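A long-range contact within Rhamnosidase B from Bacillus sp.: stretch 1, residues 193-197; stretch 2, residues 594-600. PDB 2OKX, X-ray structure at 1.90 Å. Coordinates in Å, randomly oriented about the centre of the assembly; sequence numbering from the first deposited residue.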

# COMPACT_ATOMS: atom_id res chain seq x y z
N ARG A 193 11.01 -2.66 18.75
CA ARG A 193 10.68 -3.18 17.43
C ARG A 193 10.48 -4.69 17.55
O ARG A 193 11.34 -5.38 18.10
CB ARG A 193 11.85 -2.88 16.48
CG ARG A 193 11.64 -3.30 15.04
CD ARG A 193 12.97 -3.42 14.31
NE ARG A 193 12.78 -3.73 12.89
CZ ARG A 193 12.65 -2.82 11.93
NH1 ARG A 193 12.71 -1.53 12.22
NH2 ARG A 193 12.45 -3.21 10.68
N ASP A 194 9.35 -5.20 17.06
CA ASP A 194 9.09 -6.64 17.18
C ASP A 194 9.38 -7.50 15.94
O ASP A 194 8.77 -8.56 15.76
CB ASP A 194 7.65 -6.88 17.66
CG ASP A 194 6.61 -6.14 16.83
OD1 ASP A 194 5.41 -6.37 17.05
OD2 ASP A 194 7.00 -5.32 15.98
N ILE A 195 10.30 -7.04 15.11
CA ILE A 195 10.72 -7.79 13.92
C ILE A 195 12.15 -7.37 13.57
O ILE A 195 12.61 -6.31 13.99
CB ILE A 195 9.86 -7.49 12.66
CG1 ILE A 195 9.75 -5.98 12.44
CG2 ILE A 195 8.51 -8.16 12.77
CD1 ILE A 195 9.35 -5.60 11.02
N PRO A 196 12.87 -8.20 12.82
CA PRO A 196 14.24 -7.84 12.45
C PRO A 196 14.19 -6.66 11.48
O PRO A 196 13.10 -6.20 11.13
CB PRO A 196 14.77 -9.12 11.80
CG PRO A 196 13.54 -9.74 11.22
CD PRO A 196 12.52 -9.54 12.32
N PHE A 197 15.35 -6.18 11.06
CA PHE A 197 15.40 -5.05 10.14
C PHE A 197 15.12 -5.45 8.70
O PHE A 197 15.31 -6.60 8.31
CB PHE A 197 16.77 -4.36 10.24
CG PHE A 197 16.97 -3.59 11.52
CD1 PHE A 197 16.14 -2.52 11.84
CD2 PHE A 197 17.98 -3.93 12.41
CE1 PHE A 197 16.31 -1.80 13.03
CE2 PHE A 197 18.16 -3.22 13.60
CZ PHE A 197 17.32 -2.16 13.90
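Stretch 2 594-600: TEIVERC

A short irregular segment, 193-197, rests against the first turn and a half of a helix, 595-600, in a small contact that combines one salt bridge, a patch of aliphatic packing and two bridging waters. The two stretches belong to one chain, yet their touching residues are at least 399 positions apart in sequence, and together they bury 286 Å².

Stretch 2 begins with Thr594 at the N-cap position, although its side chain makes no capping bond. From Glu595 onward the backbone is helical, with phi near -60° and psi between -36° and -50°. Its i to i+4 bonds are regular: Glu598 N to Thr594 O 3.1 Å, Arg599 N to Glu595 O 3.0 Å and Cys600 N to Ile596 O 3.1 Å. Stretch 1 has no such repeat; Asp194 (-100/26) is followed by the extended Ile195 (-154/159). The extended Arg193 side chain runs forward along its own segment, its NH2 donating to Pro196 O at 3.1 Å, with a weak bond from NE to Ile195 O at 2.8 Å.

The nearest CA pairs are Ile195 with Glu595, 5.9 Å apart, and Asp194 with Arg599, 6.3 Å apart. The register runs in the opposite sense: as stretch 1 advances from Asp194 to Ile195, its nearest partner moves back one helical turn. Glu595 and Arg599, spaced i and i+4, both point their CA-to-CB bonds toward stretch 1, whereas that of Val597 points away.

Arg599 has the largest covered area, 73 Å². With chi1 to chi3 all t, its extended side chain brings NH1 to Asp194 OD2 at 2.9 Å, a hydrogen-bonded salt bridge in which the carboxylate oxygen lies at the guanidinium edge, near its plane. The CA-to-CB bond of Asp194 points sideways, but the p rotamer brings the end of the side chain nearer to the helix. Ile195 packs beside this pair: its CG2 lies 3.5 Å from Arg599 CD and 4.0 Å from Ile596 CA, so the methyl group meets both the aliphatic part of the arginine and the helix backbone. Glu595 extends alongside stretch 1, its OE2 3.7 Å from Ile195 CA and 3.3 Å from Pro196 CD.

Two waters bridge the stretches. Water 1 joins the backbones, 2.9 Å from Asp194 O and 2.8 Å from Glu595 O; water 2 joins a carboxylate oxygen to a carbonyl, donating to Asp194 OD1 at 2.6 Å and to Arg599 O at 2.8 Å, adding a second tie between the salt-bridged residues.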

# COMPACT_ATOMS: atom_id res chain seq x y z
N THR A 594 7.77 -15.99 10.43
CA THR A 594 6.69 -15.98 11.41
C THR A 594 6.58 -14.70 12.22
O THR A 594 5.48 -14.29 12.58
CB THR A 594 6.84 -17.16 12.40
OG1 THR A 594 8.13 -17.10 13.02
CG2 THR A 594 6.69 -18.49 11.68
N GLU A 595 7.71 -14.05 12.51
CA GLU A 595 7.67 -12.83 13.31
C GLU A 595 6.82 -11.73 12.70
O GLU A 595 6.11 -11.03 13.41
CB GLU A 595 9.09 -12.33 13.59
CG GLU A 595 9.88 -13.24 14.52
CD GLU A 595 11.13 -12.59 15.08
OE1 GLU A 595 11.91 -13.28 15.75
OE2 GLU A 595 11.32 -11.37 14.85
N ILE A 596 6.88 -11.57 11.38
CA ILE A 596 6.09 -10.54 10.73
C ILE A 596 4.60 -10.84 10.90
O ILE A 596 3.79 -9.94 11.07
CB ILE A 596 6.44 -10.43 9.22
CG1 ILE A 596 5.58 -9.35 8.56
CG2 ILE A 596 6.24 -11.78 8.54
CD1 ILE A 596 5.90 -9.12 7.08
N VAL A 597 4.24 -12.12 10.87
CA VAL A 597 2.84 -12.50 11.03
C VAL A 597 2.34 -12.13 12.42
O VAL A 597 1.30 -11.49 12.56
CB VAL A 597 2.63 -14.01 10.79
CG1 VAL A 597 1.17 -14.35 10.97
CG2 VAL A 597 3.11 -14.39 9.39
N GLU A 598 3.07 -12.52 13.46
CA GLU A 598 2.63 -12.20 14.81
C GLU A 598 2.58 -10.69 15.03
O GLU A 598 1.65 -10.18 15.66
CB GLU A 598 3.54 -12.83 15.87
CG GLU A 598 3.03 -12.54 17.28
CD GLU A 598 3.77 -13.28 18.37
OE1 GLU A 598 3.57 -12.92 19.55
OE2 GLU A 598 4.54 -14.21 18.06
N ARG A 599 3.57 -9.97 14.50
CA ARG A 599 3.59 -8.52 14.64
C ARG A 599 2.30 -7.93 14.09
O ARG A 599 1.69 -7.07 14.71
CB ARG A 599 4.79 -7.91 13.89
CG ARG A 599 4.69 -6.40 13.70
CD ARG A 599 5.93 -5.80 13.05
NE ARG A 599 5.64 -4.49 12.47
CZ ARG A 599 5.33 -3.40 13.17
NH1 ARG A 599 5.28 -3.46 14.50
NH2 ARG A 599 5.03 -2.27 12.54
N CYS A 600 1.88 -8.40 12.92
CA CYS A 600 0.66 -7.90 12.31
C CYS A 600 -0.59 -8.26 13.11
O CYS A 600 -1.46 -7.41 13.31
CB CYS A 600 0.52 -8.44 10.88
SG CYS A 600 1.75 -7.74 9.74
O HOH W 1 6.51 -10.39 16.10
O HOH W 2 2.95 -5.52 16.69